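Local atomic coordinates of mannosephosphate isomerase, putative (Archaeoglobus fulgidus, PDB entry 1ZX5), a protein that probably catalyses the zinc-dependent interconversion of D-mannose 6-phosphate and D-fructose 6-phosphate, as a type 1 mannose-6-phosphate isomerase of the cupin superfamily. Residues His99-Asp104 and Thr191-Phe196; Ser119-Phe124 and Phe168-Gly173; Ala131-Asp136 and Lys206-Lys211. One frame throughout, in Å; residues are numbered along the deposited sequence.

Contact 1: His99-Asp104 and Thr191-Phe196; sequences HVHPSD and TLAYFF. With EDO (1,2-ethanediol), chain D.
His101 ND1 gives its proton to Leu192 O at 2.7 Å, the shortest polar bond between 99-104 and 191-196. The carbonyl oxygen is 24° out of the imidazole plane, and Ala193 CB settles at the same ring's edge, 3.6 Å from His101 CE1. Beside this bond runs a two-stranded antiparallel ribbon. Val100 and Tyr194 form its hydrogen-bonded pair, with Tyr194 N 2.9 Å from Val100 O, and Val100 N returns the bond to Tyr194 O. His99 and Phe195, the adjacent non-hydrogen-bonded pair, project together from one face, side by side. With His99 CG between the backbone N and carbonyl carbon (chi1 50°), the imidazole forms an offset stack with the Phe195 ring, centroids 4.5 Å apart and planes at 26°. His99 CB adds a CH-pi contact over the middle of that ring, 3.6 Å from its centroid; His99 ND1 is engaged by Gln97 O. Past the ribbon, Pro102 crosses both Tyr194 and Leu192 at about a right angle: Pro102 CD lies 3.8 Å from Tyr194 CE2, and Pro102 CG lies 3.8 Å from Leu192 CD1. Tyr194 OH pairs with Glu112, helix 201-207 packs on the Val100 and Tyr194 face through Val204 and Val207, helix 104-109 meets Pro102 and Leu192 through Ala107, and His176 brings its ring to both histidines.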
loop_
_atom_site.group_PDB
_atom_site.type_symbol
_atom_site.label_atom_id
_atom_site.label_comp_id
_atom_site.label_asym_id
_atom_site.label_seq_id
_atom_site.Cartn_x
_atom_site.Cartn_y
_atom_site.Cartn_z
ATOM N N HIS A 99 8.720 -3.685 -12.942
ATOM C CA HIS A 99 8.275 -4.974 -12.454
ATOM C C HIS A 99 6.776 -5.114 -12.702
ATOM O O HIS A 99 6.128 -4.176 -13.167
ATOM C CB HIS A 99 8.647 -5.168 -10.973
ATOM C CG HIS A 99 8.251 -4.029 -10.085
ATOM N ND1 HIS A 99 8.878 -2.797 -10.119
ATOM C CD2 HIS A 99 7.320 -3.948 -9.103
ATOM C CE1 HIS A 99 8.327 -1.998 -9.224
ATOM N NE2 HIS A 99 7.382 -2.671 -8.591
ATOM N N VAL A 100 6.247 -6.295 -12.410
ATOM C CA VAL A 100 4.886 -6.657 -12.724
ATOM C C VAL A 100 4.427 -7.696 -11.699
ATOM O O VAL A 100 5.224 -8.500 -11.215
ATOM C CB VAL A 100 4.760 -7.203 -14.215
ATOM C CG1 VAL A 100 5.647 -8.426 -14.461
ATOM C CG2 VAL A 100 3.299 -7.507 -14.591
ATOM N N HIS A 101 3.142 -7.662 -11.368
ATOM C CA HIS A 101 2.543 -8.591 -10.419
ATOM C C HIS A 101 1.655 -9.603 -11.139
ATOM O O HIS A 101 0.987 -9.252 -12.114
ATOM C CB HIS A 101 1.695 -7.834 -9.402
ATOM C CG HIS A 101 2.457 -6.807 -8.625
ATOM N ND1 HIS A 101 3.606 -7.106 -7.922
ATOM C CD2 HIS A 101 2.223 -5.490 -8.419
ATOM C CE1 HIS A 101 4.059 -6.014 -7.334
ATOM N NE2 HIS A 101 3.235 -5.021 -7.615
ATOM N N PRO A 102 1.627 -10.855 -10.639
ATOM C CA PRO A 102 0.688 -11.849 -11.152
ATOM C C PRO A 102 -0.729 -11.672 -10.567
ATOM O O PRO A 102 -0.891 -11.137 -9.465
ATOM C CB PRO A 102 1.289 -13.168 -10.654
ATOM C CG PRO A 102 1.929 -12.798 -9.354
ATOM C CD PRO A 102 2.464 -11.395 -9.544
ATOM N N SER A 103 -1.740 -12.124 -11.306
ATOM C CA SER A 103 -3.084 -12.307 -10.753
ATOM C C SER A 103 -3.107 -13.528 -9.827
ATOM O O SER A 103 -2.140 -14.294 -9.775
ATOM C CB SER A 103 -4.085 -12.506 -11.884
ATOM O OG SER A 103 -3.751 -13.658 -12.644
ATOM N N ASP A 104 -4.205 -13.707 -9.100
ATOM C CA ASP A 104 -4.444 -14.922 -8.314
ATOM C C ASP A 104 -4.315 -16.173 -9.161
ATOM O O ASP A 104 -3.711 -17.153 -8.750
ATOM C CB ASP A 104 -5.847 -14.898 -7.691
ATOM C CG ASP A 104 -5.932 -13.997 -6.476
ATOM O OD1 ASP A 104 -4.874 -13.554 -5.959
ATOM O OD2 ASP A 104 -7.073 -13.722 -6.037
ATOM N N THR A 191 3.587 -10.132 -1.690
ATOM C CA THR A 191 4.726 -9.373 -2.216
ATOM C C THR A 191 5.244 -9.923 -3.560
ATOM O O THR A 191 6.325 -9.532 -4.000
ATOM C CB THR A 191 5.913 -9.407 -1.217
ATOM O OG1 THR A 191 6.124 -10.766 -0.800
ATOM C CG2 THR A 191 5.616 -8.546 0.008
ATOM N N LEU A 192 4.509 -10.825 -4.207
ATOM C CA LEU A 192 4.970 -11.355 -5.497
ATOM C C LEU A 192 5.185 -10.220 -6.485
ATOM O O LEU A 192 4.279 -9.422 -6.738
ATOM C CB LEU A 192 3.992 -12.369 -6.095
ATOM C CG LEU A 192 3.875 -13.721 -5.406
ATOM C CD1 LEU A 192 2.833 -14.561 -6.120
ATOM C CD2 LEU A 192 5.224 -14.441 -5.345
ATOM N N ALA A 193 6.399 -10.145 -7.017
ATOM C CA ALA A 193 6.762 -9.138 -8.001
ATOM C C ALA A 193 7.872 -9.697 -8.872
ATOM O O ALA A 193 8.830 -10.277 -8.362
ATOM C CB ALA A 193 7.210 -7.823 -7.307
ATOM N N TYR A 194 7.726 -9.534 -10.180
ATOM C CA TYR A 194 8.705 -10.036 -11.123
ATOM C C TYR A 194 9.320 -8.883 -11.875
ATOM O O TYR A 194 8.619 -8.103 -12.522
ATOM C CB TYR A 194 8.063 -11.027 -12.084
ATOM C CG TYR A 194 7.305 -12.130 -11.383
ATOM C CD1 TYR A 194 7.928 -12.935 -10.403
ATOM C CD2 TYR A 194 5.970 -12.384 -11.700
ATOM C CE1 TYR A 194 7.224 -13.962 -9.758
ATOM C CE2 TYR A 194 5.254 -13.401 -11.065
ATOM C CZ TYR A 194 5.883 -14.184 -10.097
ATOM O OH TYR A 194 5.167 -15.205 -9.499
ATOM N N PHE A 195 10.636 -8.780 -11.780
ATOM C CA PHE A 195 11.358 -7.638 -12.332
ATOM C C PHE A 195 11.828 -7.920 -13.747
ATOM O O PHE A 195 12.003 -9.077 -14.129
ATOM C CB PHE A 195 12.514 -7.253 -11.394
ATOM C CG PHE A 195 12.050 -6.532 -10.142
ATOM C CD1 PHE A 195 12.103 -5.133 -10.064
ATOM C CD2 PHE A 195 11.538 -7.245 -9.055
ATOM C CE1 PHE A 195 11.646 -4.450 -8.912
ATOM C CE2 PHE A 195 11.089 -6.577 -7.897
ATOM C CZ PHE A 195 11.133 -5.177 -7.825
ATOM N N PHE A 196 12.018 -6.861 -14.524
ATOM C CA PHE A 196 12.523 -6.977 -15.891
ATOM C C PHE A 196 14.022 -7.288 -15.917
ATOM O O PHE A 196 14.851 -6.423 -16.200
ATOM C CB PHE A 196 12.220 -5.690 -16.668
ATOM C CG PHE A 196 10.819 -5.623 -17.232
ATOM C CD1 PHE A 196 9.735 -6.205 -16.552
ATOM C CD2 PHE A 196 10.579 -4.956 -18.435
ATOM C CE1 PHE A 196 8.434 -6.129 -17.069
ATOM C CE2 PHE A 196 9.279 -4.865 -18.954
ATOM C CZ PHE A 196 8.209 -5.458 -18.274
HETATM C C1 EDO D . -6.257 -9.956 -7.300
HETATM O O1 EDO D . -5.536 -10.253 -6.097
HETATM C C2 EDO D . -5.432 -10.452 -8.473
HETATM O O2 EDO D . -6.216 -11.354 -9.263
#

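Contact 2: Ser119-Phe124 and Phe168-Gly173; sequences SAWLVF and FVIRPG
Trp121 and Phe168 face each other as a hydrogen-bonded pair of antiparallel strands 119-123 and 167-170, with Trp121 N 2.8 Å from Phe168 O and Phe168 N returning the bond to Trp121 O. Followed outward, the tryptophan meets first Phe168 and then Ile170. Trp121 CB lies 4.0 Å from Phe168 CB and also near Phe168 O. CG sits anti to the carbonyl carbon (chi1 -75°), and beyond it the indole lies alongside the facing strand, with Phe168 near CE3 and Ile170 over the five-membered ring. Trp121 CE3 approaches Phe168 CD2 at 4.2 Å, the two rings meeting obliquely. Ile170 CG1 rides over one indole face, displaced toward the rim: it is 3.8 Å from Trp121 CE2 and 3.9 Å from Trp121 NE1, a CH-pi contact with the five-membered ring. On the far ring Trp121 CZ2 is still 4.1 Å from Ile170 CG1. Farther along, Phe168 receives Val123 CG2 in the plane of its ring, at the edge, 4.0 Å from Phe168 CE2. An alanine in place of Trp121 would probably leave Ile170 CG1 without its aromatic face and take CE3 away from Phe168 CD2, opening a gap beside the two side chains. Ser119 completes that row opposite Ile170, its OG 3.7 Å from Ile170 CB, while the backbones exchange two hydrogen bonds. Ala120 and Val169 point to the other face, where Ala120 touches Leu232 of strand 230-237. Strand 181-188 flanks 119-123 on its second edge, and the His176 ring also meets Trp121. Strand 167-170 is an outermost strand of a six-stranded antiparallel sheet, consistent with the cupin fold of the type 1 phosphomannose isomerase family.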
loop_
_atom_site.group_PDB
_atom_site.type_symbol
_atom_site.label_atom_id
_atom_site.label_comp_id
_atom_site.label_asym_id
_atom_site.label_seq_id
_atom_site.Cartn_x
_atom_site.Cartn_y
_atom_site.Cartn_z
ATOM N N SER A 119 -3.061 -3.408 -6.408
ATOM C CA SER A 119 -2.721 -2.330 -5.488
ATOM C C SER A 119 -3.254 -0.956 -5.866
ATOM O O SER A 119 -3.497 -0.646 -7.041
ATOM C CB SER A 119 -1.210 -2.266 -5.270
ATOM O OG SER A 119 -0.576 -1.955 -6.478
ATOM N N ALA A 120 -3.459 -0.149 -4.830
ATOM C CA ALA A 120 -3.852 1.228 -4.957
ATOM C C ALA A 120 -2.721 2.088 -4.368
ATOM O O ALA A 120 -2.207 1.813 -3.285
ATOM C CB ALA A 120 -5.178 1.463 -4.239
ATOM N N TRP A 121 -2.334 3.119 -5.107
ATOM C CA TRP A 121 -1.217 3.990 -4.751
ATOM C C TRP A 121 -1.759 5.364 -4.441
ATOM O O TRP A 121 -2.627 5.857 -5.150
ATOM C CB TRP A 121 -0.275 4.137 -5.948
ATOM C CG TRP A 121 0.611 2.965 -6.252
ATOM C CD1 TRP A 121 0.492 1.682 -5.790
ATOM C CD2 TRP A 121 1.750 2.975 -7.122
ATOM N NE1 TRP A 121 1.502 0.900 -6.297
ATOM C CE2 TRP A 121 2.291 1.670 -7.118
ATOM C CE3 TRP A 121 2.367 3.968 -7.911
ATOM C CZ2 TRP A 121 3.425 1.324 -7.879
ATOM C CZ3 TRP A 121 3.502 3.624 -8.667
ATOM C CH2 TRP A 121 4.016 2.316 -8.644
ATOM N N LEU A 122 -1.255 5.965 -3.367
ATOM C CA LEU A 122 -1.486 7.366 -3.053
ATOM C C LEU A 122 -0.120 8.031 -2.935
ATOM O O LEU A 122 0.697 7.682 -2.082
ATOM C CB LEU A 122 -2.285 7.538 -1.756
ATOM C CG LEU A 122 -2.602 8.994 -1.361
ATOM C CD1 LEU A 122 -3.678 9.633 -2.272
ATOM C CD2 LEU A 122 -3.005 9.078 0.116
ATOM N N VAL A 123 0.109 8.989 -3.813
ATOM C CA VAL A 123 1.395 9.645 -3.965
ATOM C C VAL A 123 1.415 10.888 -3.064
ATOM O O VAL A 123 0.382 11.512 -2.851
ATOM C CB VAL A 123 1.564 9.996 -5.474
ATOM C CG1 VAL A 123 2.569 11.092 -5.709
ATOM C CG2 VAL A 123 1.867 8.728 -6.305
ATOM N N PHE A 124 2.582 11.242 -2.530
ATOM C CA PHE A 124 2.682 12.367 -1.601
ATOM C C PHE A 124 3.456 13.558 -2.125
ATOM O O PHE A 124 3.494 14.590 -1.477
ATOM C CB PHE A 124 3.275 11.916 -0.255
ATOM C CG PHE A 124 2.389 10.968 0.495
ATOM C CD1 PHE A 124 1.121 11.370 0.925
ATOM C CD2 PHE A 124 2.796 9.669 0.735
ATOM C CE1 PHE A 124 0.276 10.491 1.595
ATOM C CE2 PHE A 124 1.972 8.785 1.423
ATOM C CZ PHE A 124 0.706 9.200 1.858
ATOM N N PHE A 168 -3.144 5.922 -8.224
ATOM C CA PHE A 168 -3.018 4.941 -9.284
ATOM C C PHE A 168 -3.616 3.640 -8.797
ATOM O O PHE A 168 -3.638 3.372 -7.591
ATOM C CB PHE A 168 -1.535 4.739 -9.665
ATOM C CG PHE A 168 -0.899 5.974 -10.213
ATOM C CD1 PHE A 168 -0.977 6.262 -11.571
ATOM C CD2 PHE A 168 -0.268 6.878 -9.370
ATOM C CE1 PHE A 168 -0.421 7.428 -12.092
ATOM C CE2 PHE A 168 0.292 8.048 -9.880
ATOM C CZ PHE A 168 0.213 8.323 -11.245
ATOM N N VAL A 169 -4.116 2.846 -9.735
ATOM C CA VAL A 169 -4.511 1.478 -9.443
ATOM C C VAL A 169 -3.717 0.592 -10.384
ATOM O O VAL A 169 -3.845 0.696 -11.604
ATOM C CB VAL A 169 -6.046 1.230 -9.601
ATOM C CG1 VAL A 169 -6.375 -0.268 -9.399
ATOM C CG2 VAL A 169 -6.852 2.101 -8.611
ATOM N N ILE A 170 -2.861 -0.247 -9.799
ATOM C CA ILE A 170 -1.976 -1.119 -10.560
ATOM C C ILE A 170 -2.532 -2.532 -10.509
ATOM O O ILE A 170 -2.464 -3.213 -9.477
ATOM C CB ILE A 170 -0.502 -1.077 -10.026
ATOM C CG1 ILE A 170 -0.010 0.374 -9.861
ATOM C CG2 ILE A 170 0.423 -1.895 -10.933
ATOM C CD1 ILE A 170 0.072 1.178 -11.153
ATOM N N ARG A 171 -3.098 -2.947 -11.636
ATOM C CA ARG A 171 -3.718 -4.262 -11.777
ATOM C C ARG A 171 -2.704 -5.330 -12.221
ATOM O O ARG A 171 -1.661 -5.006 -12.802
ATOM C CB ARG A 171 -4.908 -4.171 -12.743
ATOM C CG ARG A 171 -6.026 -3.305 -12.168
ATOM C CD ARG A 171 -7.280 -3.208 -13.043
ATOM N NE ARG A 171 -8.253 -2.317 -12.394
ATOM C CZ ARG A 171 -8.317 -0.998 -12.592
ATOM N NH1 ARG A 171 -7.480 -0.403 -13.443
ATOM N NH2 ARG A 171 -9.217 -0.267 -11.933
ATOM N N PRO A 172 -2.998 -6.611 -11.926
ATOM C CA PRO A 172 -2.100 -7.700 -12.317
ATOM C C PRO A 172 -1.747 -7.632 -13.803
ATOM O O PRO A 172 -2.612 -7.343 -14.637
ATOM C CB PRO A 172 -2.932 -8.949 -12.029
ATOM C CG PRO A 172 -3.835 -8.541 -10.918
ATOM C CD PRO A 172 -4.186 -7.106 -11.196
ATOM N N GLY A 173 -0.483 -7.867 -14.126
ATOM C CA GLY A 173 -0.034 -7.823 -15.513
ATOM C C GLY A 173 0.488 -6.473 -15.979
ATOM O O GLY A 173 1.196 -6.400 -16.986
#

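Contact 3: Ala131-Asp136 and Lys206-Lys211; sequences AGFKED and KVLNTK
Phe133 presses its ring edge against the backbone of 208-211, a segment that leaves helix 201-207 and bends through an Asx turn at Asn209. Phe133 CD2 comes within 3.2 Å of Asn209 O, near the ring plane, so a C-H rather than the pi cloud meets the carbonyl. Leu208 CD2 approaches the same rim in plane, 3.8 Å from Phe133 CE2, the two side chains crossing at about a right angle. One water bridges the backbones: it accepts from Phe133 N and donates to Asn209 O at 2.8 Å and to Lys211 O at 3.0 Å, tying three main-chain polar atoms together. The chain here is held in the Asx turn, in which Lys211 N donates to Asn209 OD1 at 3.0 Å. A layer farther out, Leu142 of helix 139-146 touches both Phe133 and Leu208, and Pro175 and Leu157 also pack on Phe133. Toward the surface the contact becomes more polar. Asp136 OD2 and Lys211 NZ are 4.8 Å apart, opposite charges not in contact, which may attract weakly, and Asp136 OD1 accepts from the backbone N of Lys212. Beside it, the Asp136 CA hydrogen points at Thr210 O, with CA 3.6 Å from that oxygen and an angle of 143° at the hydrogen.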
loop_
_atom_site.group_PDB
_atom_site.type_symbol
_atom_site.label_atom_id
_atom_site.label_comp_id
_atom_site.label_asym_id
_atom_site.label_seq_id
_atom_site.Cartn_x
_atom_site.Cartn_y
_atom_site.Cartn_z
ATOM N N ALA A 131 3.462 3.417 -15.450
ATOM C CA ALA A 131 2.471 2.341 -15.391
ATOM C C ALA A 131 1.821 2.055 -16.744
ATOM O O ALA A 131 1.189 2.941 -17.336
ATOM C CB ALA A 131 1.391 2.653 -14.317
ATOM N N GLY A 132 1.980 0.815 -17.215
ATOM C CA GLY A 132 1.399 0.336 -18.469
ATOM C C GLY A 132 2.240 0.727 -19.674
ATOM O O GLY A 132 2.813 1.818 -19.701
ATOM N N PHE A 133 2.335 -0.160 -20.665
ATOM C CA PHE A 133 3.049 0.179 -21.896
ATOM C C PHE A 133 2.312 1.290 -22.623
ATOM O O PHE A 133 1.077 1.296 -22.678
ATOM C CB PHE A 133 3.225 -1.038 -22.806
ATOM C CG PHE A 133 4.251 -2.012 -22.317
ATOM C CD1 PHE A 133 5.587 -1.632 -22.182
ATOM C CD2 PHE A 133 3.885 -3.314 -21.970
ATOM C CE1 PHE A 133 6.539 -2.543 -21.712
ATOM C CE2 PHE A 133 4.828 -4.222 -21.495
ATOM C CZ PHE A 133 6.154 -3.837 -21.368
ATOM N N LYS A 134 3.065 2.246 -23.159
ATOM C CA LYS A 134 2.449 3.329 -23.923
ATOM C C LYS A 134 2.131 2.922 -25.370
ATOM O O LYS A 134 1.305 3.550 -26.019
ATOM C CB LYS A 134 3.264 4.629 -23.832
ATOM C CG LYS A 134 4.639 4.586 -24.464
ATOM C CD LYS A 134 5.468 5.745 -23.954
ATOM C CE LYS A 134 6.758 5.876 -24.752
ATOM N NZ LYS A 134 7.682 6.839 -24.072
ATOM N N GLU A 135 2.778 1.861 -25.852
ATOM C CA GLU A 135 2.424 1.225 -27.123
ATOM C C GLU A 135 2.506 -0.292 -26.960
ATOM O O GLU A 135 3.149 -0.774 -26.031
ATOM C CB GLU A 135 3.362 1.673 -28.261
ATOM C CG GLU A 135 3.309 3.181 -28.624
ATOM C CD GLU A 135 1.933 3.675 -29.129
ATOM O OE1 GLU A 135 1.226 2.918 -29.843
ATOM O OE2 GLU A 135 1.567 4.836 -28.818
ATOM N N ASP A 136 1.854 -1.035 -27.858
ATOM C CA ASP A 136 2.021 -2.490 -27.948
ATOM C C ASP A 136 3.503 -2.848 -28.078
ATOM O O ASP A 136 4.252 -2.177 -28.788
ATOM C CB ASP A 136 1.275 -3.053 -29.160
ATOM C CG ASP A 136 -0.242 -3.059 -28.989
ATOM O OD1 ASP A 136 -0.765 -2.610 -27.947
ATOM O OD2 ASP A 136 -0.922 -3.529 -29.925
ATOM N N LYS A 206 5.062 -14.938 -18.543
ATOM C CA LYS A 206 3.780 -15.553 -18.223
ATOM C C LYS A 206 2.682 -14.609 -17.703
ATOM O O LYS A 206 1.500 -14.944 -17.776
ATOM C CB LYS A 206 4.016 -16.698 -17.245
ATOM C CG LYS A 206 4.676 -17.892 -17.954
ATOM C CD LYS A 206 5.018 -18.985 -16.980
ATOM C CE LYS A 206 5.612 -20.199 -17.686
ATOM N NZ LYS A 206 6.318 -21.044 -16.666
ATOM N N VAL A 207 3.057 -13.439 -17.185
ATOM C CA VAL A 207 2.073 -12.568 -16.528
ATOM C C VAL A 207 1.960 -11.184 -17.162
ATOM O O VAL A 207 0.985 -10.482 -16.931
ATOM C CB VAL A 207 2.328 -12.435 -14.985
ATOM C CG1 VAL A 207 2.545 -13.807 -14.350
ATOM C CG2 VAL A 207 3.521 -11.529 -14.693
ATOM N N LEU A 208 2.953 -10.798 -17.959
ATOM C CA LEU A 208 3.046 -9.430 -18.470
ATOM C C LEU A 208 1.979 -9.090 -19.519
ATOM O O LEU A 208 1.807 -9.817 -20.513
ATOM C CB LEU A 208 4.448 -9.147 -19.027
ATOM C CG LEU A 208 4.694 -7.740 -19.586
ATOM C CD1 LEU A 208 4.568 -6.674 -18.485
ATOM C CD2 LEU A 208 6.045 -7.666 -20.301
ATOM N N ASN A 209 1.267 -7.988 -19.278
ATOM C CA ASN A 209 0.397 -7.380 -20.288
ATOM C C ASN A 209 1.267 -6.572 -21.257
ATOM O O ASN A 209 1.814 -5.524 -20.896
ATOM C CB ASN A 209 -0.662 -6.498 -19.607
ATOM C CG ASN A 209 -1.725 -5.958 -20.578
ATOM O OD1 ASN A 209 -1.588 -6.036 -21.802
ATOM N ND2 ASN A 209 -2.785 -5.388 -20.018
ATOM N N THR A 210 1.403 -7.074 -22.478
ATOM C CA THR A 210 2.242 -6.440 -23.496
ATOM C C THR A 210 1.485 -5.434 -24.370
ATOM O O THR A 210 2.081 -4.825 -25.266
ATOM C CB THR A 210 2.915 -7.489 -24.406
ATOM O OG1 THR A 210 1.922 -8.388 -24.918
ATOM C CG2 THR A 210 3.995 -8.274 -23.628
ATOM N N LYS A 211 0.188 -5.252 -24.099
ATOM C CA LYS A 211 -0.636 -4.294 -24.844
ATOM C C LYS A 211 -0.507 -2.875 -24.310
ATOM O O LYS A 211 -0.229 -2.658 -23.127
ATOM C CB LYS A 211 -2.127 -4.681 -24.820
ATOM C CG LYS A 211 -2.471 -6.045 -25.374
ATOM C CD LYS A 211 -1.838 -6.280 -26.739
ATOM C CE LYS A 211 -1.674 -7.769 -27.016
ATOM N NZ LYS A 211 -0.864 -8.011 -28.243
HETATM O O HOH W 1 0.933 -2.861 -20.404
#

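Segments follow one another as 99-104, 119-124, 131-136, 168-173, 191-196 and 206-211: contact 2 nests inside the loop closed by contact 1, and contact 3 crosses both. Their centres lie 13 to 15 Å apart. Gly173 joins all three, its N probably bonded to His101 O (2.9 Å) and its O to Asn209 N (2.8 Å). Phe196 CZ packs on Leu208 CD2, and Ile170 CD1 on Ala131 CB. Contact 2 belongs to the six-stranded sheet; contact 1 is a separate two-stranded ribbon, followed by helix 201-207, which leads into contact 3. Pro95, Thr96 and Gln97 of the fructofuranose pocket come just before 99-104, so these joins link the sheet to the pocket's surroundings.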